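Local structure of DMATS type aromatic prenyltransferase (Streptomyces coelicolor, 6ZS0) at residues 208-213 against 247-253; 212-218 against 232-237; 238-242 against 290-294; 272-278 against 324-330; 294-300 against 336-340. The protein probably transfers a dimethylallyl group to carbon 5 of the indole ring of tryptophan, as an ABBA-barrel prenyltransferase. The contacts are given in a common frame with arbitrary orientation. Where two conformers were deposited one is given. Numbering follows the deposited sequence.

Interaction 1: residues 208-213 against 247-253; sequences RHDNLT and GGLDGRP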
# COMPACT_ATOMS: atom_id res chain seq x y z
N ARG A 208 5.07 12.87 0.97
CA ARG A 208 4.51 13.06 2.33
C ARG A 208 3.94 14.48 2.42
O ARG A 208 4.60 15.41 1.89
CB ARG A 208 5.62 12.87 3.36
CG ARG A 208 5.13 12.57 4.77
CD ARG A 208 6.30 12.30 5.73
NE ARG A 208 7.54 12.00 5.02
CZ ARG A 208 8.10 10.80 4.86
NH1 ARG A 208 9.21 10.70 4.15
NH2 ARG A 208 7.58 9.70 5.41
N HIS A 209 2.79 14.65 3.06
CA HIS A 209 2.17 15.99 3.23
C HIS A 209 1.82 16.17 4.69
O HIS A 209 0.86 15.57 5.15
CB HIS A 209 0.96 16.16 2.32
CG HIS A 209 1.27 16.02 0.87
ND1 HIS A 209 1.97 16.98 0.16
CD2 HIS A 209 1.01 15.01 0.00
CE1 HIS A 209 2.13 16.56 -1.08
NE2 HIS A 209 1.56 15.35 -1.19
N ASP A 210 2.61 16.93 5.41
CA ASP A 210 2.34 17.24 6.83
C ASP A 210 1.26 18.32 6.93
O ASP A 210 1.33 19.30 6.15
CB ASP A 210 3.63 17.68 7.51
CG ASP A 210 4.76 16.67 7.48
OD1 ASP A 210 4.52 15.51 7.15
OD2 ASP A 210 5.91 17.08 7.80
N ASN A 211 0.32 18.13 7.84
CA ASN A 211 -0.74 19.11 8.20
C ASN A 211 -1.48 19.49 6.92
O ASN A 211 -1.71 20.69 6.65
CB ASN A 211 -0.18 20.32 8.93
CG ASN A 211 0.62 19.92 10.15
OD1 ASN A 211 0.15 19.13 10.97
ND2 ASN A 211 1.82 20.45 10.28
N LEU A 212 -1.79 18.51 6.10
CA LEU A 212 -2.51 18.79 4.83
C LEU A 212 -3.89 19.38 5.10
O LEU A 212 -4.59 18.94 6.02
CB LEU A 212 -2.64 17.49 4.02
CG LEU A 212 -3.20 17.62 2.60
CD1 LEU A 212 -2.31 18.43 1.66
CD2 LEU A 212 -3.40 16.24 2.03
N THR A 213 -4.26 20.37 4.29
CA THR A 213 -5.61 20.97 4.29
C THR A 213 -6.36 20.58 3.03
O THR A 213 -5.74 20.14 2.04
CB THR A 213 -5.54 22.50 4.34
OG1 THR A 213 -4.86 22.93 3.15
CG2 THR A 213 -4.84 22.98 5.58
N GLY A 247 -6.67 23.41 10.80
CA GLY A 247 -5.30 23.90 10.57
C GLY A 247 -4.47 22.90 9.78
O GLY A 247 -3.26 23.12 9.61
N GLY A 248 -5.11 21.82 9.36
CA GLY A 248 -4.44 20.73 8.65
C GLY A 248 -4.61 19.44 9.42
O GLY A 248 -4.73 19.49 10.67
N LEU A 249 -4.63 18.34 8.73
CA LEU A 249 -4.70 17.00 9.36
C LEU A 249 -3.64 16.94 10.44
O LEU A 249 -2.49 17.32 10.18
CB LEU A 249 -4.48 15.94 8.29
CG LEU A 249 -5.56 15.86 7.23
CD1 LEU A 249 -5.30 14.71 6.29
CD2 LEU A 249 -6.95 15.75 7.84
N ASP A 250 -4.00 16.46 11.63
CA ASP A 250 -3.11 16.55 12.79
C ASP A 250 -2.64 15.19 13.29
O ASP A 250 -1.97 15.18 14.29
CB ASP A 250 -3.78 17.32 13.91
CG ASP A 250 -5.15 16.80 14.30
OD1 ASP A 250 -5.76 17.45 15.19
OD2 ASP A 250 -5.56 15.75 13.81
N GLY A 251 -2.88 14.13 12.54
CA GLY A 251 -2.30 12.80 12.84
C GLY A 251 -1.07 12.54 11.98
O GLY A 251 -0.31 13.48 11.68
N ARG A 252 -0.82 11.29 11.65
CA ARG A 252 0.35 11.00 10.80
C ARG A 252 0.10 11.62 9.43
O ARG A 252 -1.03 11.91 9.06
CB ARG A 252 0.56 9.49 10.70
CG ARG A 252 -0.32 8.82 9.66
CD ARG A 252 -0.18 7.30 9.71
NE ARG A 252 -0.78 6.81 10.94
CZ ARG A 252 -0.65 5.58 11.41
NH1 ARG A 252 -1.27 5.24 12.54
NH2 ARG A 252 0.08 4.69 10.75
N PRO A 253 1.17 11.86 8.66
CA PRO A 253 1.05 12.59 7.40
C PRO A 253 0.19 11.86 6.36
O PRO A 253 0.13 10.63 6.29
CB PRO A 253 2.52 12.70 6.93
CG PRO A 253 3.36 12.47 8.15
CD PRO A 253 2.54 11.49 8.97
O HOH W 1 -0.48 15.62 9.30
O HOH W 2 -1.65 23.85 7.23
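R208 and H209 finish strand 202-209, and both meet P253, which leads into the next strand of the barrel. The aliphatic part of R208 lies along the proline ring, CG to P253 CB 3.4 Å, while H209 O comes within 3.7 Å of P253 CA; the H209 imidazole is held by S256. D210 is the first residue past the strand, and its OD1 sits 3.4 Å from P253 CG, an apolar neighbour for a carboxylate. N211 turns the chain with positive phi, which asparagine tolerates better than most residues. Its CA approaches L249 O at 3.2 Å in a CA-H...O contact, and its N donates to water 1, which lies within reach of L249 O and G251 O. Here the end of a strand and the loop after it meet loop 247-253, at one end of two adjacent antiparallel barrel strands, 202-209 and 254-260, linked through helix 229-240. N211 O shares water 2 with G247 O and rests 3.4 Å from G248 CA; a side chain on G248 would collide with that carbonyl. L212 O accepts a hydrogen bond from L249 N (2.8 Å). T213 CG2 packs 3.8 Å from G248 CA while OG1 caps R216 N.

Interaction 2: residues 212-218 against 232-237; sequences LTAGRAA and VEGFFR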
# COMPACT_ATOMS: atom_id res chain seq x y z
N LEU A 212 -1.79 18.51 6.10
CA LEU A 212 -2.51 18.79 4.83
C LEU A 212 -3.89 19.38 5.10
O LEU A 212 -4.59 18.94 6.02
CB LEU A 212 -2.64 17.49 4.02
CG LEU A 212 -3.20 17.62 2.60
CD1 LEU A 212 -2.31 18.43 1.66
CD2 LEU A 212 -3.40 16.24 2.03
N THR A 213 -4.26 20.37 4.29
CA THR A 213 -5.61 20.97 4.29
C THR A 213 -6.36 20.58 3.03
O THR A 213 -5.74 20.14 2.04
CB THR A 213 -5.54 22.50 4.34
OG1 THR A 213 -4.86 22.93 3.15
CG2 THR A 213 -4.84 22.98 5.58
N ALA A 214 -7.68 20.74 3.07
CA ALA A 214 -8.56 20.37 1.97
C ALA A 214 -8.16 21.21 0.73
O ALA A 214 -8.05 20.66 -0.34
CB ALA A 214 -9.99 20.60 2.38
N GLY A 215 -7.91 22.51 0.91
CA GLY A 215 -7.50 23.41 -0.18
C GLY A 215 -6.17 23.02 -0.78
O GLY A 215 -6.03 23.06 -2.00
N ARG A 216 -5.18 22.66 0.06
CA ARG A 216 -3.84 22.30 -0.44
C ARG A 216 -3.97 20.98 -1.21
O ARG A 216 -3.35 20.83 -2.29
CB ARG A 216 -2.82 22.25 0.69
CG ARG A 216 -1.39 22.21 0.19
CD ARG A 216 -0.34 22.17 1.28
NE ARG A 216 -0.59 23.25 2.24
CZ ARG A 216 -0.88 23.08 3.51
NH1 ARG A 216 -0.84 21.87 4.05
NH2 ARG A 216 -1.17 24.13 4.26
N ALA A 217 -4.78 20.07 -0.69
CA ALA A 217 -5.02 18.73 -1.28
C ALA A 217 -5.58 18.92 -2.70
O ALA A 217 -5.11 18.27 -3.61
CB ALA A 217 -5.96 17.96 -0.41
N ALA A 218 -6.49 19.86 -2.87
CA ALA A 218 -7.11 20.22 -4.17
C ALA A 218 -6.06 20.72 -5.18
O ALA A 218 -6.35 20.67 -6.39
CB ALA A 218 -8.17 21.26 -3.92
N VAL A 232 -11.60 15.98 -4.79
CA VAL A 232 -10.44 15.79 -3.88
C VAL A 232 -10.81 16.41 -2.52
O VAL A 232 -10.57 15.77 -1.49
CB VAL A 232 -9.15 16.35 -4.48
CG1 VAL A 232 -7.99 16.26 -3.50
CG2 VAL A 232 -8.78 15.63 -5.77
N GLU A 233 -11.43 17.60 -2.52
CA GLU A 233 -11.82 18.28 -1.26
C GLU A 233 -12.91 17.49 -0.56
O GLU A 233 -12.82 17.34 0.66
CB GLU A 233 -12.30 19.72 -1.50
CG GLU A 233 -11.18 20.65 -1.92
CD GLU A 233 -11.36 22.10 -1.54
OE1 GLU A 233 -11.98 22.37 -0.47
OE2 GLU A 233 -10.85 22.97 -2.28
N GLY A 234 -13.90 17.00 -1.31
CA GLY A 234 -15.00 16.19 -0.76
C GLY A 234 -14.45 14.94 -0.09
O GLY A 234 -14.87 14.62 1.03
N PHE A 235 -13.51 14.29 -0.74
CA PHE A 235 -12.94 13.02 -0.24
C PHE A 235 -12.15 13.36 1.02
O PHE A 235 -12.31 12.66 2.03
CB PHE A 235 -12.07 12.36 -1.30
CG PHE A 235 -11.14 11.33 -0.75
CD1 PHE A 235 -11.63 10.11 -0.32
CD2 PHE A 235 -9.79 11.59 -0.62
CE1 PHE A 235 -10.78 9.17 0.24
CE2 PHE A 235 -8.94 10.63 -0.11
CZ PHE A 235 -9.44 9.42 0.31
N PHE A 236 -11.31 14.39 0.95
CA PHE A 236 -10.50 14.84 2.11
C PHE A 236 -11.43 15.01 3.32
O PHE A 236 -11.13 14.51 4.41
CB PHE A 236 -9.73 16.12 1.78
CG PHE A 236 -8.92 16.68 2.94
CD1 PHE A 236 -7.54 16.54 3.00
CD2 PHE A 236 -9.54 17.42 3.93
CE1 PHE A 236 -6.82 17.09 4.06
CE2 PHE A 236 -8.83 17.93 4.99
CZ PHE A 236 -7.46 17.78 5.05
N ARG A 237 -12.53 15.72 3.15
CA ARG A 237 -13.43 16.05 4.28
C ARG A 237 -14.15 14.80 4.79
O ARG A 237 -14.29 14.66 6.02
CB ARG A 237 -14.42 17.14 3.87
CG ARG A 237 -13.76 18.49 3.62
CD ARG A 237 -14.76 19.62 3.57
NE ARG A 237 -14.07 20.87 3.82
CZ ARG A 237 -13.55 21.67 2.89
NH1 ARG A 237 -13.67 21.38 1.61
NH2 ARG A 237 -12.91 22.77 3.26
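Apolar packing dominates, with F236 of helix 229-240 at its heart. The methyl of A214 touches the ring (CB to F236 CD2 3.6 Å), A217 adds another (CB to F236 CD1 4.0 Å), and L212, just ahead of the N-cap, closes in (CG to F236 CE1 3.9 Å). Alanine suits these positions because its small side chain lets the two backbones come close, with the A214 and E233 CA atoms 5.0 Å apart. V232, one turn before F236, meets A217 through CG1 at 4.1 Å from A217 CB. Polar backbone also borders the ring: L212 O lies at its edge, 3.2 Å from F236 CZ, while A214 N and T213 C lie over one face. The salt bridge lies within the longer helix: R237 NH1 and E233 OE1, 2.9 Å. The aliphatic E233 CG rests 3.5 Å from A214 O, and the R237 guanidinium spreads a face over A214 CB (NH2 at 3.7 Å). The short helix has an N-cap, T213, with OG1 accepting from R216 N at 3.1 Å. A217 and V232, one from each helix, reach L273, as does L212, so both helices sit on the outside of barrel strand 270-275.

Interaction 3: residues 238-242 against 290-294; sequences TAAGP and RASTV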
# COMPACT_ATOMS: atom_id res chain seq x y z
N THR A 238 -14.60 13.92 3.89
CA THR A 238 -15.32 12.69 4.29
C THR A 238 -14.37 11.80 5.08
O THR A 238 -14.78 11.28 6.12
CB THR A 238 -15.92 11.95 3.09
OG1 THR A 238 -16.83 12.84 2.44
CG2 THR A 238 -16.62 10.67 3.48
N ALA A 239 -13.15 11.62 4.60
CA ALA A 239 -12.19 10.65 5.16
C ALA A 239 -11.71 11.15 6.52
O ALA A 239 -11.61 10.37 7.46
CB ALA A 239 -11.05 10.44 4.20
N ALA A 240 -11.39 12.43 6.61
CA ALA A 240 -10.67 13.00 7.76
C ALA A 240 -11.62 13.27 8.93
O ALA A 240 -11.12 13.30 10.05
CB ALA A 240 -9.94 14.23 7.32
N GLY A 241 -12.92 13.45 8.71
CA GLY A 241 -13.85 13.78 9.81
C GLY A 241 -13.25 14.90 10.68
O GLY A 241 -13.08 16.02 10.17
N PRO A 242 -12.85 14.63 11.96
CA PRO A 242 -12.32 15.67 12.88
C PRO A 242 -10.94 16.28 12.55
O PRO A 242 -10.65 17.38 13.01
CB PRO A 242 -12.17 14.92 14.23
CG PRO A 242 -12.00 13.47 13.82
CD PRO A 242 -12.92 13.32 12.62
N ARG A 290 -17.36 6.04 6.90
CA ARG A 290 -16.74 7.06 6.01
C ARG A 290 -16.36 6.42 4.68
O ARG A 290 -16.63 7.01 3.64
CB ARG A 290 -15.50 7.67 6.66
CG ARG A 290 -15.82 8.49 7.90
CD ARG A 290 -14.60 9.11 8.52
NE ARG A 290 -14.84 9.62 9.85
CZ ARG A 290 -13.89 10.13 10.64
NH1 ARG A 290 -12.65 10.27 10.18
NH2 ARG A 290 -14.19 10.50 11.87
N ALA A 291 -15.76 5.23 4.70
CA ALA A 291 -15.44 4.53 3.44
C ALA A 291 -16.71 4.34 2.61
O ALA A 291 -16.66 4.53 1.36
CB ALA A 291 -14.78 3.23 3.73
N SER A 292 -17.79 3.94 3.27
CA SER A 292 -19.08 3.65 2.59
C SER A 292 -19.60 4.94 1.92
O SER A 292 -20.05 4.86 0.77
CB SER A 292 -20.06 3.04 3.54
OG SER A 292 -19.60 1.78 3.99
N THR A 293 -19.48 6.08 2.59
CA THR A 293 -19.87 7.41 2.04
C THR A 293 -19.03 7.74 0.80
O THR A 293 -19.60 8.17 -0.21
CB THR A 293 -19.75 8.52 3.09
OG1 THR A 293 -20.59 8.16 4.19
CG2 THR A 293 -20.13 9.88 2.55
N VAL A 294 -17.72 7.53 0.84
CA VAL A 294 -16.83 7.82 -0.32
C VAL A 294 -17.24 6.94 -1.50
O VAL A 294 -17.31 7.44 -2.65
CB VAL A 294 -15.35 7.61 0.03
CG1 VAL A 294 -14.47 7.78 -1.20
CG2 VAL A 294 -14.92 8.56 1.15
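R290 reaches across from helix 284-297 with an almost fully stretched side chain: after chi1 in m, its chi2, chi3 and chi4 all lie near 180°. This extension carries the guanidinium along the last turn of helix 229-240, passing CD 3.2 Å from T238 O and bringing NH1 to A239 O for a hydrogen bond of 2.9 Å. G241, the first residue to leave helical angles, has positive phi, and its N lies over a guanidinium face, 3.5 Å from R290 NH1. A beta carbon here would strike R290 NH2, so glycine fits twice over. P242 CD follows at 3.2 Å from R290 NH2, which hydrogen-bonds to Y280 O. T238 and T293 both adopt m, turning their hydroxyls back to G234 O and A289 O of their own helices. Their methyls thus meet, CG2 to CG2 3.7 Å, and V294 CG2 lies 3.6 Å from T238 CG2. A positive charge meets the carbonyl of A239 in the last turn, near the negative end of the helix dipole, a favourable electrostatic match.

Interaction 4: residues 272-278 against 324-330; sequences TLYIPVR and IAYLALA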
# COMPACT_ATOMS: atom_id res chain seq x y z
N THR A 272 -3.00 9.92 -6.81
CA THR A 272 -3.77 9.31 -5.70
C THR A 272 -3.51 10.11 -4.43
O THR A 272 -2.32 10.49 -4.18
CB THR A 272 -3.43 7.83 -5.49
OG1 THR A 272 -3.67 7.14 -6.72
CG2 THR A 272 -4.23 7.22 -4.36
N LEU A 273 -4.58 10.39 -3.67
CA LEU A 273 -4.47 10.94 -2.30
C LEU A 273 -4.82 9.89 -1.26
O LEU A 273 -5.87 9.26 -1.38
CB LEU A 273 -5.40 12.15 -2.15
CG LEU A 273 -5.33 12.85 -0.79
CD1 LEU A 273 -4.00 13.53 -0.59
CD2 LEU A 273 -6.44 13.88 -0.66
N TYR A 274 -3.91 9.68 -0.30
CA TYR A 274 -4.02 8.69 0.80
C TYR A 274 -4.25 9.44 2.12
O TYR A 274 -3.43 10.32 2.49
CB TYR A 274 -2.74 7.85 0.92
CG TYR A 274 -2.33 7.11 -0.33
CD1 TYR A 274 -2.64 5.76 -0.51
CD2 TYR A 274 -1.62 7.75 -1.33
CE1 TYR A 274 -2.27 5.09 -1.68
CE2 TYR A 274 -1.21 7.08 -2.47
CZ TYR A 274 -1.56 5.76 -2.67
OH TYR A 274 -1.19 5.12 -3.82
N ILE A 275 -5.33 9.11 2.81
CA ILE A 275 -5.63 9.66 4.15
C ILE A 275 -5.53 8.52 5.18
O ILE A 275 -6.25 7.53 5.07
CB ILE A 275 -7.02 10.32 4.16
CG1 ILE A 275 -7.17 11.42 3.09
CG2 ILE A 275 -7.34 10.84 5.54
CD1 ILE A 275 -6.22 12.52 3.19
N PRO A 276 -4.70 8.68 6.22
CA PRO A 276 -4.58 7.68 7.30
C PRO A 276 -5.79 7.75 8.25
O PRO A 276 -5.67 8.19 9.40
CB PRO A 276 -3.26 8.06 7.96
CG PRO A 276 -3.16 9.54 7.76
CD PRO A 276 -3.77 9.80 6.40
N VAL A 277 -6.91 7.22 7.76
CA VAL A 277 -8.23 7.36 8.44
C VAL A 277 -8.16 6.78 9.86
O VAL A 277 -8.88 7.28 10.73
CB VAL A 277 -9.35 6.71 7.61
CG1 VAL A 277 -9.15 5.24 7.43
CG2 VAL A 277 -10.73 6.96 8.21
N ARG A 278 -7.29 5.80 10.12
CA ARG A 278 -7.22 5.16 11.46
C ARG A 278 -6.86 6.18 12.52
O ARG A 278 -7.12 5.91 13.70
CB ARG A 278 -6.24 3.97 11.52
CG ARG A 278 -4.78 4.28 11.24
CD ARG A 278 -3.94 3.05 11.56
NE ARG A 278 -3.99 2.84 13.00
CZ ARG A 278 -3.74 1.69 13.65
NH1 ARG A 278 -3.85 1.66 14.96
NH2 ARG A 278 -3.37 0.62 13.01
N ILE A 324 -9.16 -0.60 9.10
CA ILE A 324 -8.99 0.27 7.91
C ILE A 324 -7.90 1.28 8.25
O ILE A 324 -8.15 2.19 9.05
CB ILE A 324 -10.31 0.93 7.48
CG1 ILE A 324 -11.36 -0.10 7.13
CG2 ILE A 324 -10.04 1.90 6.34
CD1 ILE A 324 -12.72 0.49 6.80
N ALA A 325 -6.71 1.12 7.69
CA ALA A 325 -5.54 1.96 7.99
C ALA A 325 -5.59 3.26 7.16
O ALA A 325 -5.41 4.34 7.72
CB ALA A 325 -4.28 1.21 7.72
N TYR A 326 -5.80 3.14 5.86
CA TYR A 326 -5.89 4.30 4.95
C TYR A 326 -7.11 4.14 4.05
O TYR A 326 -7.52 3.01 3.74
CB TYR A 326 -4.67 4.43 4.03
CG TYR A 326 -3.38 4.87 4.66
CD1 TYR A 326 -2.63 4.02 5.45
CD2 TYR A 326 -2.90 6.15 4.47
CE1 TYR A 326 -1.44 4.44 6.03
CE2 TYR A 326 -1.71 6.58 5.00
CZ TYR A 326 -0.98 5.73 5.82
OH TYR A 326 0.21 6.19 6.36
N LEU A 327 -7.62 5.26 3.59
CA LEU A 327 -8.52 5.36 2.44
C LEU A 327 -7.82 6.19 1.37
O LEU A 327 -7.12 7.13 1.71
CB LEU A 327 -9.83 6.02 2.84
CG LEU A 327 -10.74 5.22 3.77
CD1 LEU A 327 -11.97 6.03 4.12
CD2 LEU A 327 -11.10 3.88 3.18
N ALA A 328 -8.05 5.88 0.11
CA ALA A 328 -7.41 6.61 -0.99
C ALA A 328 -8.43 6.84 -2.11
O ALA A 328 -9.27 5.95 -2.36
CB ALA A 328 -6.21 5.87 -1.53
N LEU A 329 -8.28 7.98 -2.75
CA LEU A 329 -9.00 8.32 -4.00
C LEU A 329 -7.96 8.39 -5.12
O LEU A 329 -7.03 9.20 -5.02
CB LEU A 329 -9.73 9.63 -3.80
CG LEU A 329 -10.58 10.08 -4.98
CD1 LEU A 329 -11.71 9.10 -5.23
CD2 LEU A 329 -11.09 11.49 -4.74
N ALA A 330 -8.13 7.56 -6.14
CA ALA A 330 -7.11 7.30 -7.18
C ALA A 330 -7.67 7.73 -8.53
O ALA A 330 -8.70 7.17 -8.93
CB ALA A 330 -6.71 5.85 -7.18
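V277 is wedged into the apolar centre, its CG1 3.6 Å from I324 CG2 and 4.0 Å from L327 CG. With L327, the residues L273, I275 and L329 form an aliphatic face of the two strands, onto which V232, F235 and A239 of helix 229-240 pack. The other face carries T272, Y274, A328 and A330. There small alanines accommodate bulkier neighbours: A328 CB touches Y274 CD1 and T272 CG2, each at 3.7 Å. Past strand 270-275, P276 lays its CA over the face of the Y326 ring, 4.0 Å from the centroid, a CH-pi contact. The polar framework is backbone. L273 and L329 form a hydrogen-bonded antiparallel pair (L273 N to L329 O 3.0 Å, L329 N to L273 O 3.1 Å), and so do I275 and L327 (I275 N to L327 O 2.9 Å, L327 N to I275 O 3.0 Å). Beyond them an inverse gamma turn centred on P276 breaks the pattern, and only a weak bond from R278 N to A325 O, 3.4 Å, follows. The axes of strand segments 272-275 and 324-330 approach to 4.7 Å, their directions 156° apart. Antiparallel strands with helices packed outside, joined through helices 284-297 and 303-312, fit the ABBA barrel; the face with T272 and Y274 therefore probably lines the lumen, where the active site lies in this family.

Interaction 5: residues 294-300 against 336-340; sequences VLHHHGM and PPRVT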
# COMPACT_ATOMS: atom_id res chain seq x y z
N VAL A 294 -17.72 7.53 0.84
CA VAL A 294 -16.83 7.82 -0.32
C VAL A 294 -17.24 6.94 -1.50
O VAL A 294 -17.31 7.44 -2.65
CB VAL A 294 -15.35 7.61 0.03
CG1 VAL A 294 -14.47 7.78 -1.20
CG2 VAL A 294 -14.92 8.56 1.15
N LEU A 295 -17.47 5.65 -1.24
CA LEU A 295 -17.85 4.70 -2.30
C LEU A 295 -19.17 5.17 -2.94
O LEU A 295 -19.23 5.26 -4.21
CB LEU A 295 -17.96 3.30 -1.69
CG LEU A 295 -16.63 2.63 -1.38
CD1 LEU A 295 -16.86 1.39 -0.53
CD2 LEU A 295 -15.89 2.27 -2.66
N HIS A 296 -20.15 5.51 -2.11
CA HIS A 296 -21.49 5.96 -2.58
C HIS A 296 -21.34 7.21 -3.46
O HIS A 296 -22.01 7.28 -4.53
CB HIS A 296 -22.43 6.14 -1.39
CG HIS A 296 -22.81 4.86 -0.73
ND1 HIS A 296 -23.39 4.81 0.53
CD2 HIS A 296 -22.64 3.58 -1.10
CE1 HIS A 296 -23.61 3.58 0.87
NE2 HIS A 296 -23.16 2.79 -0.11
N HIS A 297 -20.43 8.12 -3.11
CA HIS A 297 -20.20 9.42 -3.81
C HIS A 297 -19.57 9.18 -5.19
O HIS A 297 -19.69 10.06 -6.05
CB HIS A 297 -19.37 10.36 -2.93
CG HIS A 297 -20.12 10.92 -1.76
ND1 HIS A 297 -19.66 12.00 -1.02
CD2 HIS A 297 -21.31 10.57 -1.22
CE1 HIS A 297 -20.53 12.28 -0.07
NE2 HIS A 297 -21.56 11.42 -0.18
N HIS A 298 -18.92 8.04 -5.39
CA HIS A 298 -18.24 7.67 -6.66
C HIS A 298 -18.98 6.50 -7.32
O HIS A 298 -18.35 5.81 -8.15
CB HIS A 298 -16.75 7.41 -6.39
CG HIS A 298 -16.03 8.66 -6.05
ND1 HIS A 298 -15.63 9.56 -7.02
CD2 HIS A 298 -15.67 9.20 -4.86
CE1 HIS A 298 -15.06 10.60 -6.45
NE2 HIS A 298 -15.09 10.42 -5.13
N GLY A 299 -20.24 6.28 -6.93
CA GLY A 299 -21.21 5.42 -7.63
C GLY A 299 -20.99 3.94 -7.40
O GLY A 299 -21.29 3.18 -8.32
N MET A 300 -20.54 3.54 -6.21
CA MET A 300 -20.13 2.12 -5.95
C MET A 300 -20.81 1.61 -4.68
O MET A 300 -21.14 2.43 -3.82
CB MET A 300 -18.61 2.00 -5.85
CG MET A 300 -17.96 2.30 -7.19
SD MET A 300 -16.19 2.22 -7.25
CE MET A 300 -15.75 3.73 -6.37
N PRO A 336 -12.52 6.46 -14.87
CA PRO A 336 -13.34 6.79 -13.70
C PRO A 336 -12.50 6.60 -12.44
O PRO A 336 -11.79 5.60 -12.31
CB PRO A 336 -14.50 5.78 -13.78
CG PRO A 336 -13.92 4.60 -14.54
CD PRO A 336 -12.94 5.21 -15.52
N PRO A 337 -12.54 7.56 -11.49
CA PRO A 337 -11.82 7.43 -10.22
C PRO A 337 -12.08 6.10 -9.48
O PRO A 337 -13.17 5.56 -9.57
CB PRO A 337 -12.36 8.59 -9.39
CG PRO A 337 -12.70 9.64 -10.41
CD PRO A 337 -13.23 8.85 -11.59
N ARG A 338 -11.06 5.65 -8.75
CA ARG A 338 -11.02 4.41 -7.97
C ARG A 338 -10.97 4.80 -6.48
O ARG A 338 -10.34 5.83 -6.17
CB ARG A 338 -9.77 3.64 -8.39
CG ARG A 338 -9.86 2.13 -8.28
CD ARG A 338 -8.83 1.42 -9.16
NE ARG A 338 -7.57 2.16 -9.34
CZ ARG A 338 -6.48 2.06 -8.57
NH1 ARG A 338 -5.41 2.80 -8.85
NH2 ARG A 338 -6.45 1.26 -7.52
N VAL A 339 -11.62 4.02 -5.62
CA VAL A 339 -11.55 4.21 -4.14
C VAL A 339 -10.87 2.98 -3.54
O VAL A 339 -11.29 1.85 -3.86
CB VAL A 339 -12.93 4.45 -3.52
CG1 VAL A 339 -12.86 4.44 -2.00
CG2 VAL A 339 -13.52 5.75 -4.02
N THR A 340 -9.87 3.17 -2.71
CA THR A 340 -9.09 2.03 -2.18
C THR A 340 -9.11 2.07 -0.66
O THR A 340 -8.93 3.14 -0.11
CB THR A 340 -7.66 2.01 -2.73
OG1 THR A 340 -7.70 2.00 -4.16
CG2 THR A 340 -6.90 0.79 -2.29
O HOH W 3 -15.79 7.06 -9.98
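Helix 284-297 stops in a Schellman motif: M300 N bonds to L295 O at 2.9 Å and G299 N to H296 O at 3.1 Å, with G299 supplying the positive phi that glycine adopts easily. Facing it is strand 338-344, in which V339 points toward the helix and R338 and T340 away. The backbones stay apart, with the L295 and V339 CA atoms 6.6 Å from each other. In the barrel, this strand also pairs with strand 64-70, closing the sheet, so the contact joins an outer helix to the closing strand; T340 OG1 bonds to S69 OG. V339 fills the space between the segments, its CG2 meeting V294 CG1 at 3.6 Å and M300 CE at 3.8 Å, while L295 CD2 lies 3.8 Å from V339 CB. The long, flexible methionine reaches in from beyond the helix end. H298 borders this apolar patch, CD2 to V339 CG2 4.2 Å and ND1 to P337 CB 4.2 Å. Beside this patch, water 3 donates to P337 O at 3.0 Å and weakly to H298 O at 3.4 Å.

Overall arrangement
Interaction 4 is the barrel wall, buried and held by regular backbone hydrogen bonds; the other four lie farther out, their centres about 18 to 20 Å from the centre of the chain. Interaction 2 is also buried, mainly apolar, and nested within the loop closed by interaction 1, sharing L212 and T213; interactions 1, 3 and 5 are partly buried, nearer the surface. Helix 229-240 serves interactions 2 and 3, and its F235 packs against interaction 4 and V294, shared by interactions 3 and 5. Chemistry follows place: water and glycine backbone in the loops of interaction 1, an arginine at a helix-end carbonyl in interaction 3, and aliphatic contacts between helix 284-297 and strand 338-344 in interaction 5.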